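Side-chain contacts in 3'-5' exonuclease crn-4 (Caenorhabditis elegans, PDB 5DK5), which digests RNA and DNA from the 3' end as a metal-dependent exonuclease and takes part in the degradation of DNA during apoptosis: residues 26-31 with 37-42; 93-98 with 131-136; 125-130 with 248-253; 233-236 with 241-244. All coordinates share one frame; numbering follows the deposited sequence.

Overall arrangement
From the N terminus, interaction 1 closes first, a short loop joining the end of strand 20-28 to the start of strand 41-50 beside the magnesium site. Interaction 2 then opens at the start of helix 95-109 and closes at the end of helix 124-136. Before it closes, residues 125-130 have opened interaction 3, so the two cross on the shared helix 124-136. Interaction 3 reaches forward to the turn between helix 239-249 and strand 253-256, near the zinc site, and the long loop it closes encloses interaction 4, a local contact at the start of helix 239-249. Helix 124-136 also touches interaction 1, through Gln-133 at Val-41 and Asp-125 at Phe-26.

Interaction 1. Residues 26-31 with 37-42; sequences FETTSD and YPCEVI
The hydroxyl OG1 of Thr-29 is gripped twice: it accepts the nearly straight bond from Glu-40 N (3.0 Å, 171° at the hydrogen) and donates to a water, 2.7 Å from OG1, which donates to Pro-38 O and Glu-40 OE1. The Glu-40 carboxylate also accepts from loop amides, Val-69 N and Leu-70 N at OE2 and Asn-71 N at OE1. The chi1 of Thr-29 (55°), with OG1 between backbone N and carbonyl carbon, turns the hydroxyl to the Glu-40 amide and leaves CG2 against Ile-42 CG2 at 3.5 Å; threonine serves both partners. The backbones pair in antiparallel fashion round the non-hydrogen-bonded pair Thr-28 and Val-41, Ile-42 N to Glu-27 O at 2.8 Å and Thr-29 N to Glu-40 O, the latter just beyond the strand ends. These are neighbouring strands of the RNase H-like sheet of DEDDh exonucleases; Glu-27, with Asp-25 and Asp-194, binds magnesium. Ser-30 CA (4.0 Å from the centroid, a CH-pi contact) and Asp-31 N lie over one face of the Tyr-37 ring, Thr-29 OG1 at its edge. With an alanine at Tyr-37, Ser-30 and Asp-31 would probably lose the ring face beneath them. The Asp-31 carboxylate turns away to Lys-76 N of the second subunit.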
loop_
_atom_site.group_PDB
_atom_site.type_symbol
_atom_site.label_atom_id
_atom_site.label_comp_id
_atom_site.label_asym_id
_atom_site.label_seq_id
_atom_site.Cartn_x
_atom_site.Cartn_y
_atom_site.Cartn_z
ATOM N N PHE B 26 -16.632 -4.919 8.995
ATOM C CA PHE B 26 -15.221 -4.989 8.639
ATOM C C PHE B 26 -14.765 -3.679 8.011
ATOM O O PHE B 26 -15.494 -3.062 7.236
ATOM C CB PHE B 26 -14.949 -6.137 7.661
ATOM C CG PHE B 26 -15.047 -7.506 8.271
ATOM C CD1 PHE B 26 -14.280 -7.852 9.371
ATOM C CD2 PHE B 26 -15.886 -8.462 7.721
ATOM C CE1 PHE B 26 -14.361 -9.117 9.919
ATOM C CE2 PHE B 26 -15.972 -9.727 8.265
ATOM C CZ PHE B 26 -15.208 -10.056 9.367
ATOM N N GLU B 27 -13.560 -3.255 8.371
ATOM C CA GLU B 27 -12.861 -2.199 7.650
ATOM C C GLU B 27 -11.598 -2.806 7.065
ATOM O O GLU B 27 -10.984 -3.676 7.684
ATOM C CB GLU B 27 -12.535 -1.022 8.568
ATOM C CG GLU B 27 -13.764 -0.393 9.209
ATOM C CD GLU B 27 -14.740 0.177 8.194
ATOM O OE1 GLU B 27 -14.287 0.671 7.140
ATOM O OE2 GLU B 27 -15.964 0.125 8.453
ATOM N N THR B 28 -11.224 -2.355 5.871
ATOM C CA THR B 28 -10.112 -2.954 5.142
ATOM C C THR B 28 -9.094 -1.925 4.673
ATOM O O THR B 28 -9.346 -0.721 4.694
ATOM C CB THR B 28 -10.605 -3.729 3.895
ATOM O OG1 THR B 28 -11.028 -2.803 2.884
ATOM C CG2 THR B 28 -11.761 -4.663 4.247
ATOM N N THR B 29 -7.937 -2.419 4.249
ATOM C CA THR B 29 -6.998 -1.601 3.503
ATOM C C THR B 29 -7.671 -1.207 2.198
ATOM O O THR B 29 -8.571 -1.903 1.727
ATOM C CB THR B 29 -5.688 -2.344 3.213
ATOM O OG1 THR B 29 -5.980 -3.578 2.544
ATOM C CG2 THR B 29 -4.939 -2.634 4.504
ATOM N N SER B 30 -7.245 -0.093 1.617
ATOM C CA SER B 30 -7.841 0.374 0.375
ATOM C C SER B 30 -7.033 1.491 -0.269
ATOM O O SER B 30 -6.194 2.126 0.370
ATOM C CB SER B 30 -9.270 0.859 0.622
ATOM O OG SER B 30 -9.281 1.914 1.567
ATOM N N ASP B 31 -7.298 1.697 -1.553
ATOM C CA ASP B 31 -6.776 2.830 -2.302
ATOM C C ASP B 31 -7.905 3.320 -3.198
ATOM O O ASP B 31 -8.095 2.808 -4.300
ATOM C CB ASP B 31 -5.548 2.436 -3.122
ATOM C CG ASP B 31 -4.891 3.625 -3.801
ATOM O OD1 ASP B 31 -4.944 4.740 -3.238
ATOM O OD2 ASP B 31 -4.323 3.444 -4.899
ATOM N N TYR B 37 -7.576 -3.985 -5.955
ATOM C CA TYR B 37 -6.839 -3.880 -4.707
ATOM C C TYR B 37 -7.136 -5.082 -3.810
ATOM O O TYR B 37 -8.299 -5.432 -3.619
ATOM C CB TYR B 37 -7.215 -2.581 -3.994
ATOM C CG TYR B 37 -6.260 -2.166 -2.900
ATOM C CD1 TYR B 37 -6.435 -2.604 -1.594
ATOM C CD2 TYR B 37 -5.190 -1.325 -3.173
ATOM C CE1 TYR B 37 -5.562 -2.221 -0.590
ATOM C CE2 TYR B 37 -4.315 -0.939 -2.180
ATOM C CZ TYR B 37 -4.506 -1.387 -0.891
ATOM O OH TYR B 37 -3.632 -1.000 0.100
ATOM N N PRO B 38 -6.088 -5.718 -3.252
ATOM C CA PRO B 38 -6.282 -6.892 -2.395
ATOM C C PRO B 38 -6.662 -6.507 -0.968
ATOM O O PRO B 38 -5.838 -6.597 -0.058
ATOM C CB PRO B 38 -4.916 -7.575 -2.447
ATOM C CG PRO B 38 -3.962 -6.444 -2.559
ATOM C CD PRO B 38 -4.658 -5.397 -3.406
ATOM N N CYS B 39 -7.912 -6.088 -0.788
ATOM C CA CYS B 39 -8.399 -5.605 0.500
ATOM C C CYS B 39 -8.172 -6.611 1.624
ATOM O O CYS B 39 -8.628 -7.753 1.553
ATOM C CB CYS B 39 -9.889 -5.270 0.405
ATOM S SG CYS B 39 -10.288 -3.988 -0.802
ATOM N N GLU B 40 -7.460 -6.169 2.658
ATOM C CA GLU B 40 -7.244 -6.956 3.869
ATOM C C GLU B 40 -7.955 -6.313 5.050
ATOM O O GLU B 40 -7.911 -5.096 5.212
ATOM C CB GLU B 40 -5.755 -7.078 4.182
ATOM C CG GLU B 40 -4.940 -7.780 3.122
ATOM C CD GLU B 40 -3.457 -7.705 3.409
ATOM O OE1 GLU B 40 -2.849 -6.651 3.122
ATOM O OE2 GLU B 40 -2.901 -8.692 3.936
ATOM N N VAL B 41 -8.594 -7.133 5.879
ATOM C CA VAL B 41 -9.260 -6.649 7.082
ATOM C C VAL B 41 -8.256 -6.008 8.035
ATOM O O VAL B 41 -7.208 -6.590 8.319
ATOM C CB VAL B 41 -9.994 -7.792 7.813
ATOM C CG1 VAL B 41 -10.616 -7.297 9.117
ATOM C CG2 VAL B 41 -11.061 -8.397 6.918
ATOM N N ILE B 42 -8.583 -4.816 8.530
ATOM C CA ILE B 42 -7.730 -4.114 9.488
ATOM C C ILE B 42 -8.491 -3.746 10.763
ATOM O O ILE B 42 -7.887 -3.331 11.752
ATOM C CB ILE B 42 -7.115 -2.840 8.874
ATOM C CG1 ILE B 42 -8.204 -1.941 8.287
ATOM C CG2 ILE B 42 -6.100 -3.218 7.799
ATOM C CD1 ILE B 42 -7.680 -0.625 7.746
HETATM O O HOH W 1 -4.029 -5.019 1.373
HETATM O O HOH W 2 -4.493 1.036 2.367
#

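Interaction 2. Residues 93-98 with 131-136; sequences DTFDVV and QYQMKL
Phe-95 meets Gln-133 through a CH-pi contact. Gln-133 CG stands almost on the ring normal, 6° from it and 3.4 Å from the centroid, and touches every ring carbon at nearly the same distance. Past CG the chain bends at chi2, and this turn carries the amide across the ring toward its root, where Gln-133 NE2 comes to 3.8 Å from Phe-95 CB; ring and amide planes lie 26° apart. A flat aromatic suits a glutamine whose aliphatic part lies on its face while its polar end passes on.

The second kind of contact is Met-aromatic. The chain of Met-134, bent at chi2, brings SD to the edge of the same ring, 4.1 Å from Phe-95 CE2 and 79° off the normal, so the sulfur faces the ring hydrogens and not the pi cloud. Helices 95-109 and 124-136 belong to the RNase H-like exonuclease fold, and here the first turn of one meets the last turns of the other against strand 41-50, where Phe-95 also touches Val-41. A serine in place of Phe-95 would probably take away the ring face under Gln-133 CG and the ring edge beside Met-134 SD, opening a gap there, although the bonds of the glutamine's amide would remain.

The polar contacts of the glutamine run past the ring. Gln-133 OE1 accepts from Val-41 N, a strand amide, at 2.8 Å, and Gln-133 NE2 bonds Ser-137 OG. Both ends of the amide thus have a partner, which fixes which way it faces.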
loop_
_atom_site.group_PDB
_atom_site.type_symbol
_atom_site.label_atom_id
_atom_site.label_comp_id
_atom_site.label_asym_id
_atom_site.label_seq_id
_atom_site.Cartn_x
_atom_site.Cartn_y
_atom_site.Cartn_z
ATOM N N ASP B 93 -2.581 -8.080 15.801
ATOM C CA ASP B 93 -2.336 -9.441 15.336
ATOM C C ASP B 93 -2.832 -9.593 13.901
ATOM O O ASP B 93 -3.664 -8.811 13.439
ATOM C CB ASP B 93 -3.025 -10.463 16.245
ATOM C CG ASP B 93 -2.426 -10.510 17.639
ATOM O OD1 ASP B 93 -1.270 -10.964 17.773
ATOM O OD2 ASP B 93 -3.114 -10.111 18.604
ATOM N N THR B 94 -2.313 -10.592 13.194
ATOM C CA THR B 94 -2.794 -10.906 11.854
ATOM C C THR B 94 -4.187 -11.520 11.939
ATOM O O THR B 94 -4.618 -11.941 13.012
ATOM C CB THR B 94 -1.851 -11.869 11.120
ATOM O OG1 THR B 94 -1.634 -13.034 11.925
ATOM C CG2 THR B 94 -0.520 -11.192 10.842
ATOM N N PHE B 95 -4.879 -11.578 10.804
ATOM C CA PHE B 95 -6.287 -11.967 10.777
ATOM C C PHE B 95 -6.551 -13.360 11.344
ATOM O O PHE B 95 -7.583 -13.589 11.977
ATOM C CB PHE B 95 -6.827 -11.902 9.347
ATOM C CG PHE B 95 -8.276 -12.284 9.236
ATOM C CD1 PHE B 95 -9.270 -11.370 9.541
ATOM C CD2 PHE B 95 -8.645 -13.557 8.833
ATOM C CE1 PHE B 95 -10.602 -11.717 9.442
ATOM C CE2 PHE B 95 -9.974 -13.909 8.734
ATOM C CZ PHE B 95 -10.954 -12.988 9.039
ATOM N N ASP B 96 -5.630 -14.290 11.112
ATOM C CA ASP B 96 -5.816 -15.662 11.570
ATOM C C ASP B 96 -5.915 -15.726 13.093
ATOM O O ASP B 96 -6.702 -16.500 13.638
ATOM C CB ASP B 96 -4.677 -16.557 11.075
ATOM C CG ASP B 96 -3.307 -16.016 11.429
ATOM O OD1 ASP B 96 -3.101 -14.787 11.328
ATOM O OD2 ASP B 96 -2.434 -16.826 11.806
ATOM N N VAL B 97 -5.127 -14.902 13.774
ATOM C CA VAL B 97 -5.157 -14.850 15.230
ATOM C C VAL B 97 -6.446 -14.198 15.719
ATOM O O VAL B 97 -7.111 -14.712 16.618
ATOM C CB VAL B 97 -3.954 -14.072 15.786
ATOM C CG1 VAL B 97 -4.020 -13.979 17.313
ATOM C CG2 VAL B 97 -2.656 -14.730 15.350
ATOM N N VAL B 98 -6.793 -13.063 15.123
ATOM C CA VAL B 98 -7.980 -12.321 15.523
ATOM C C VAL B 98 -9.245 -13.123 15.241
ATOM O O VAL B 98 -10.201 -13.077 16.014
ATOM C CB VAL B 98 -8.060 -10.968 14.800
ATOM C CG1 VAL B 98 -9.378 -10.265 15.096
ATOM C CG2 VAL B 98 -6.889 -10.088 15.215
ATOM N N GLN B 131 -15.016 -13.184 2.440
ATOM C CA GLN B 131 -14.647 -14.242 1.501
ATOM C C GLN B 131 -13.207 -14.098 0.999
ATOM O O GLN B 131 -12.460 -15.077 0.939
ATOM C CB GLN B 131 -15.611 -14.254 0.311
ATOM C CG GLN B 131 -15.982 -15.648 -0.154
ATOM C CD GLN B 131 -16.749 -15.656 -1.461
ATOM O OE1 GLN B 131 -16.613 -16.580 -2.262
ATOM N NE2 GLN B 131 -17.569 -14.633 -1.681
ATOM N N TYR B 132 -12.816 -12.877 0.648
ATOM C CA TYR B 132 -11.483 -12.630 0.105
ATOM C C TYR B 132 -10.409 -12.801 1.173
ATOM O O TYR B 132 -9.355 -13.387 0.916
ATOM C CB TYR B 132 -11.398 -11.228 -0.497
ATOM C CG TYR B 132 -10.104 -10.970 -1.233
ATOM C CD1 TYR B 132 -9.906 -11.460 -2.515
ATOM C CD2 TYR B 132 -9.081 -10.241 -0.646
ATOM C CE1 TYR B 132 -8.728 -11.230 -3.193
ATOM C CE2 TYR B 132 -7.897 -10.003 -1.318
ATOM C CZ TYR B 132 -7.727 -10.500 -2.590
ATOM O OH TYR B 132 -6.548 -10.268 -3.262
ATOM N N GLN B 133 -10.677 -12.287 2.369
ATOM C CA GLN B 133 -9.741 -12.410 3.480
ATOM C C GLN B 133 -9.554 -13.874 3.872
ATOM O O GLN B 133 -8.450 -14.291 4.226
ATOM C CB GLN B 133 -10.226 -11.595 4.682
ATOM C CG GLN B 133 -9.298 -11.632 5.889
ATOM C CD GLN B 133 -7.936 -11.037 5.598
ATOM O OE1 GLN B 133 -7.799 -9.825 5.418
ATOM N NE2 GLN B 133 -6.917 -11.887 5.549
ATOM N N MET B 134 -10.633 -14.651 3.802
ATOM C CA MET B 134 -10.572 -16.076 4.117
ATOM C C MET B 134 -9.643 -16.795 3.145
ATOM O O MET B 134 -8.937 -17.728 3.525
ATOM C CB MET B 134 -11.964 -16.713 4.069
ATOM C CG MET B 134 -12.907 -16.301 5.196
ATOM S SD MET B 134 -12.323 -16.641 6.859
ATOM C CE MET B 134 -13.687 -15.959 7.792
ATOM N N LYS B 135 -9.650 -16.357 1.890
ATOM C CA LYS B 135 -8.777 -16.933 0.874
ATOM C C LYS B 135 -7.323 -16.603 1.178
ATOM O O LYS B 135 -6.457 -17.474 1.104
ATOM C CB LYS B 135 -9.154 -16.419 -0.518
ATOM C CG LYS B 135 -8.292 -16.971 -1.653
ATOM C CD LYS B 135 -8.518 -18.461 -1.845
ATOM C CE LYS B 135 -7.739 -19.000 -3.032
ATOM N NZ LYS B 135 -6.272 -18.893 -2.826
ATOM N N LEU B 136 -7.058 -15.342 1.512
ATOM C CA LEU B 136 -5.707 -14.912 1.854
ATOM C C LEU B 136 -5.166 -15.705 3.039
ATOM O O LEU B 136 -4.003 -16.110 3.050
ATOM C CB LEU B 136 -5.676 -13.416 2.183
ATOM C CG LEU B 136 -6.052 -12.429 1.079
ATOM C CD1 LEU B 136 -5.881 -11.006 1.583
ATOM C CD2 LEU B 136 -5.222 -12.660 -0.172
#

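Interaction 3. Residues 125-130 with 248-253; sequences DLWRIA and RVLPLV. With IPA (isopropyl alcohol), chain M.
Two torsions bring Trp-127 and Leu-250 together: the indole swings roughly anti to its own amide nitrogen (chi1 157°) and stands across the helix flank, while Leu-250, with CG anti to its carbonyl carbon (chi1 -63°), reaches toward it. The contact joins helix 124-136 of the RNase H-like exonuclease domain to the turn that follows helix 239-249 and leads into strand 253-256, an edge strand of the sheet within this chain. Leu-250 is the first residue past that helix, and its CD1 methyl lies 4.1 Å above the plane of the indole, toward the rim, 3.5 Å from Trp-127 O and against Arg-128 CA; a branched aliphatic chain can fill the angle between ring and helix backbone. At the indole edge a water accepts from Trp-127 NE1 (2.9 Å) and donates to Leu-252 O, linking the two segments while satisfying a buried N-H. Leu-252 in turn packs against Cys-220, one of the four zinc-binding cysteines. Helix 124-136 widens here into a pi-type turn, Ala-130 N bonding Asp-125 O. The Arg-128 side chain points away and bends at chi3; its NE bonds Gln-124 OE1, and NH1 donates to O2 of an isopropanol, probably from the crystallisation liquor, at 3.2 Å and 153°.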
loop_
_atom_site.group_PDB
_atom_site.type_symbol
_atom_site.label_atom_id
_atom_site.label_comp_id
_atom_site.label_asym_id
_atom_site.label_seq_id
_atom_site.Cartn_x
_atom_site.Cartn_y
_atom_site.Cartn_z
ATOM N N ASP B 125 -19.516 -6.781 3.417
ATOM C CA ASP B 125 -18.780 -7.283 4.576
ATOM C C ASP B 125 -18.488 -8.782 4.504
ATOM O O ASP B 125 -17.367 -9.210 4.777
ATOM C CB ASP B 125 -19.546 -6.980 5.866
ATOM C CG ASP B 125 -19.562 -5.500 6.204
ATOM O OD1 ASP B 125 -20.498 -4.797 5.766
ATOM O OD2 ASP B 125 -18.640 -5.040 6.910
ATOM N N LEU B 126 -19.490 -9.575 4.134
ATOM C CA LEU B 126 -19.354 -11.028 4.162
ATOM C C LEU B 126 -19.143 -11.641 2.776
ATOM O O LEU B 126 -18.312 -12.534 2.615
ATOM C CB LEU B 126 -20.580 -11.655 4.829
ATOM C CG LEU B 126 -20.738 -11.362 6.327
ATOM C CD1 LEU B 126 -21.973 -12.054 6.873
ATOM C CD2 LEU B 126 -19.507 -11.781 7.126
ATOM N N TRP B 127 -19.882 -11.173 1.776
ATOM C CA TRP B 127 -19.735 -11.733 0.435
ATOM C C TRP B 127 -18.369 -11.410 -0.175
ATOM O O TRP B 127 -17.755 -12.270 -0.805
ATOM C CB TRP B 127 -20.837 -11.234 -0.499
ATOM C CG TRP B 127 -20.443 -11.319 -1.938
ATOM C CD1 TRP B 127 -20.354 -12.447 -2.701
ATOM C CD2 TRP B 127 -20.067 -10.228 -2.786
ATOM N NE1 TRP B 127 -19.949 -12.124 -3.973
ATOM C CE2 TRP B 127 -19.767 -10.769 -4.051
ATOM C CE3 TRP B 127 -19.956 -8.848 -2.597
ATOM C CZ2 TRP B 127 -19.364 -9.977 -5.123
ATOM C CZ3 TRP B 127 -19.557 -8.064 -3.663
ATOM C CH2 TRP B 127 -19.266 -8.630 -4.910
ATOM N N ARG B 128 -17.894 -10.179 0.007
ATOM C CA ARG B 128 -16.617 -9.761 -0.578
ATOM C C ARG B 128 -15.476 -9.801 0.432
ATOM O O ARG B 128 -14.552 -10.605 0.304
ATOM C CB ARG B 128 -16.725 -8.350 -1.169
ATOM C CG ARG B 128 -15.417 -7.836 -1.778
ATOM C CD ARG B 128 -15.614 -6.531 -2.546
ATOM N NE ARG B 128 -16.013 -5.435 -1.669
ATOM C CZ ARG B 128 -15.176 -4.721 -0.923
ATOM N NH1 ARG B 128 -13.875 -4.981 -0.932
ATOM N NH2 ARG B 128 -15.644 -3.746 -0.158
ATOM N N ILE B 129 -15.545 -8.927 1.432
ATOM C CA ILE B 129 -14.440 -8.733 2.367
ATOM C C ILE B 129 -14.090 -10.015 3.115
ATOM O O ILE B 129 -12.930 -10.425 3.138
ATOM C CB ILE B 129 -14.764 -7.616 3.381
ATOM C CG1 ILE B 129 -14.876 -6.278 2.644
ATOM C CG2 ILE B 129 -13.700 -7.550 4.487
ATOM C CD1 ILE B 129 -15.298 -5.103 3.511
ATOM N N ALA B 130 -15.084 -10.643 3.734
ATOM C CA ALA B 130 -14.833 -11.870 4.475
ATOM C C ALA B 130 -14.300 -12.941 3.533
ATOM O O ALA B 130 -13.243 -13.514 3.777
ATOM C CB ALA B 130 -16.090 -12.350 5.177
ATOM N N ARG B 248 -17.369 -12.841 -10.252
ATOM C CA ARG B 248 -16.880 -13.980 -11.019
ATOM C C ARG B 248 -15.637 -14.586 -10.375
ATOM O O ARG B 248 -15.455 -15.803 -10.385
ATOM C CB ARG B 248 -16.576 -13.562 -12.460
ATOM C CG ARG B 248 -17.718 -12.826 -13.157
ATOM C CD ARG B 248 -19.053 -13.548 -13.013
ATOM N NE ARG B 248 -20.100 -12.941 -13.836
ATOM C CZ ARG B 248 -20.393 -13.297 -15.086
ATOM N NH1 ARG B 248 -19.724 -14.269 -15.693
ATOM N NH2 ARG B 248 -21.367 -12.673 -15.737
ATOM N N VAL B 249 -14.787 -13.733 -9.812
ATOM C CA VAL B 249 -13.549 -14.186 -9.189
ATOM C C VAL B 249 -13.824 -14.976 -7.914
ATOM O O VAL B 249 -13.317 -16.083 -7.741
ATOM C CB VAL B 249 -12.623 -12.998 -8.858
ATOM C CG1 VAL B 249 -11.403 -13.460 -8.056
ATOM C CG2 VAL B 249 -12.188 -12.303 -10.136
ATOM N N LEU B 250 -14.622 -14.399 -7.021
ATOM C CA LEU B 250 -14.926 -15.048 -5.751
ATOM C C LEU B 250 -15.768 -16.302 -5.988
ATOM O O LEU B 250 -16.712 -16.272 -6.779
ATOM C CB LEU B 250 -15.652 -14.084 -4.816
ATOM C CG LEU B 250 -14.855 -12.841 -4.414
ATOM C CD1 LEU B 250 -15.745 -11.844 -3.695
ATOM C CD2 LEU B 250 -13.666 -13.217 -3.538
ATOM N N PRO B 251 -15.428 -17.414 -5.309
ATOM C CA PRO B 251 -16.138 -18.680 -5.549
ATOM C C PRO B 251 -17.612 -18.667 -5.144
ATOM O O PRO B 251 -18.436 -19.219 -5.872
ATOM C CB PRO B 251 -15.357 -19.689 -4.695
ATOM C CG PRO B 251 -14.637 -18.875 -3.686
ATOM C CD PRO B 251 -14.315 -17.585 -4.361
ATOM N N LEU B 252 -17.938 -18.063 -4.005
ATOM C CA LEU B 252 -19.317 -18.054 -3.519
ATOM C C LEU B 252 -20.068 -16.809 -3.980
ATOM O O LEU B 252 -19.530 -15.701 -3.978
ATOM C CB LEU B 252 -19.358 -18.154 -1.991
ATOM C CG LEU B 252 -18.678 -19.382 -1.377
ATOM C CD1 LEU B 252 -18.845 -19.381 0.134
ATOM C CD2 LEU B 252 -19.215 -20.677 -1.972
ATOM N N VAL B 253 -21.324 -17.019 -4.363
ATOM C CA VAL B 253 -22.185 -15.975 -4.903
ATOM C C VAL B 253 -23.338 -15.676 -3.948
ATOM O O VAL B 253 -23.814 -16.564 -3.241
ATOM C CB VAL B 253 -22.737 -16.395 -6.289
ATOM C CG1 VAL B 253 -24.141 -15.839 -6.545
ATOM C CG2 VAL B 253 -21.776 -15.971 -7.389
HETATM C C1 IPA M . -10.476 -7.921 -3.022
HETATM C C2 IPA M . -11.645 -7.573 -3.916
HETATM C C3 IPA M . -12.536 -8.786 -4.070
HETATM O O2 IPA M . -12.374 -6.519 -3.329
HETATM O O HOH W 3 -19.446 -14.042 -6.117
#

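Interaction 4. Residues 233-236 with 241-244; sequences KEWR and DAGK
Trp-235 meets Ala-242 at the benzene side of its indole. The methyl CB of Ala-242 lies in the plane of the ring, at its edge, 3.7 Å from Trp-235 CE3, and the same methyl is also 3.7 Å from Trp-235 O. Alanine suits the spot because its single carbon fits between the ring edge and the backbone carbonyl. Asp-241 joins through its methylene alone, its CB 4.0 Å from Trp-235 CB, with the carboxylate carried to the side, where OD2 hydrogen-bonds Ser-238 OG.

The indole holds this position through several neighbours. Its chi1 of 69° folds the ring back above its own backbone, so that Arg-236 CG sits 3.5 Å above the ring, over its centre. The arginine's guanidinium goes on over the Trp-235 CZ2 rim and forms salt bridges with Asp-36 and Asp-297. The one N-H of the indole, at NE1, bonds Tyr-231 OH, whose ring also meets the indole obliquely.

Away from either metal site, this is local packing of a short 3-10 turn, which includes Trp-235 and Arg-236, against the first turn of helix 239-249 that follows it.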
loop_
_atom_site.group_PDB
_atom_site.type_symbol
_atom_site.label_atom_id
_atom_site.label_comp_id
_atom_site.label_asym_id
_atom_site.label_seq_id
_atom_site.Cartn_x
_atom_site.Cartn_y
_atom_site.Cartn_z
ATOM N N LYS B 233 -12.928 -2.408 -19.707
ATOM C CA LYS B 233 -11.500 -2.161 -19.515
ATOM C C LYS B 233 -11.201 -1.154 -18.404
ATOM O O LYS B 233 -10.116 -1.178 -17.822
ATOM C CB LYS B 233 -10.871 -1.673 -20.824
ATOM C CG LYS B 233 -10.093 -2.740 -21.587
ATOM C CD LYS B 233 -10.648 -2.951 -22.987
ATOM C CE LYS B 233 -9.722 -3.824 -23.822
ATOM N NZ LYS B 233 -9.423 -5.128 -23.165
ATOM N N GLU B 234 -12.157 -0.280 -18.111
ATOM C CA GLU B 234 -11.962 0.768 -17.113
ATOM C C GLU B 234 -12.600 0.395 -15.776
ATOM O O GLU B 234 -12.953 1.270 -14.986
ATOM C CB GLU B 234 -12.544 2.093 -17.613
ATOM C CG GLU B 234 -11.984 2.553 -18.953
ATOM C CD GLU B 234 -10.499 2.861 -18.896
ATOM O OE1 GLU B 234 -9.997 3.186 -17.798
ATOM O OE2 GLU B 234 -9.834 2.778 -19.949
ATOM N N TRP B 235 -12.738 -0.902 -15.521
ATOM C CA TRP B 235 -13.460 -1.367 -14.339
ATOM C C TRP B 235 -12.758 -1.001 -13.035
ATOM O O TRP B 235 -13.392 -0.929 -11.984
ATOM C CB TRP B 235 -13.669 -2.885 -14.393
ATOM C CG TRP B 235 -12.416 -3.710 -14.238
ATOM C CD1 TRP B 235 -11.640 -4.216 -15.238
ATOM C CD2 TRP B 235 -11.811 -4.134 -13.008
ATOM N NE1 TRP B 235 -10.590 -4.926 -14.711
ATOM C CE2 TRP B 235 -10.671 -4.892 -13.345
ATOM C CE3 TRP B 235 -12.121 -3.948 -11.659
ATOM C CZ2 TRP B 235 -9.841 -5.459 -12.380
ATOM C CZ3 TRP B 235 -11.294 -4.513 -10.702
ATOM C CH2 TRP B 235 -10.168 -5.259 -11.068
ATOM N N ARG B 236 -11.453 -0.768 -13.103
ATOM C CA ARG B 236 -10.669 -0.503 -11.903
ATOM C C ARG B 236 -10.974 0.856 -11.278
ATOM O O ARG B 236 -10.645 1.094 -10.115
ATOM C CB ARG B 236 -9.181 -0.608 -12.226
ATOM C CG ARG B 236 -8.752 -2.017 -12.559
ATOM C CD ARG B 236 -7.255 -2.120 -12.763
ATOM N NE ARG B 236 -6.854 -3.488 -13.076
ATOM C CZ ARG B 236 -6.984 -4.053 -14.273
ATOM N NH1 ARG B 236 -7.511 -3.375 -15.286
ATOM N NH2 ARG B 236 -6.591 -5.305 -14.458
ATOM N N ASP B 241 -18.585 -1.499 -11.603
ATOM C CA ASP B 241 -18.069 -2.455 -12.576
ATOM C C ASP B 241 -17.094 -3.431 -11.928
ATOM O O ASP B 241 -16.994 -4.586 -12.341
ATOM C CB ASP B 241 -17.388 -1.728 -13.735
ATOM C CG ASP B 241 -18.356 -0.887 -14.544
ATOM O OD1 ASP B 241 -19.080 -1.459 -15.387
ATOM O OD2 ASP B 241 -18.391 0.345 -14.340
ATOM N N ALA B 242 -16.374 -2.963 -10.915
ATOM C CA ALA B 242 -15.464 -3.827 -10.173
ATOM C C ALA B 242 -16.249 -4.926 -9.465
ATOM O O ALA B 242 -15.767 -6.048 -9.317
ATOM C CB ALA B 242 -14.654 -3.019 -9.172
ATOM N N GLY B 243 -17.462 -4.595 -9.033
ATOM C CA GLY B 243 -18.333 -5.563 -8.390
ATOM C C GLY B 243 -18.604 -6.755 -9.285
ATOM O O GLY B 243 -18.625 -7.895 -8.824
ATOM N N LYS B 244 -18.807 -6.488 -10.572
ATOM C CA LYS B 244 -19.059 -7.542 -11.546
ATOM C C LYS B 244 -17.865 -8.486 -11.635
ATOM O O LYS B 244 -18.033 -9.700 -11.748
ATOM C CB LYS B 244 -19.364 -6.946 -12.920
ATOM C CG LYS B 244 -20.557 -6.003 -12.939
ATOM C CD LYS B 244 -21.859 -6.736 -12.653
ATOM C CE LYS B 244 -23.050 -5.794 -12.708
ATOM N NZ LYS B 244 -24.327 -6.482 -12.365
#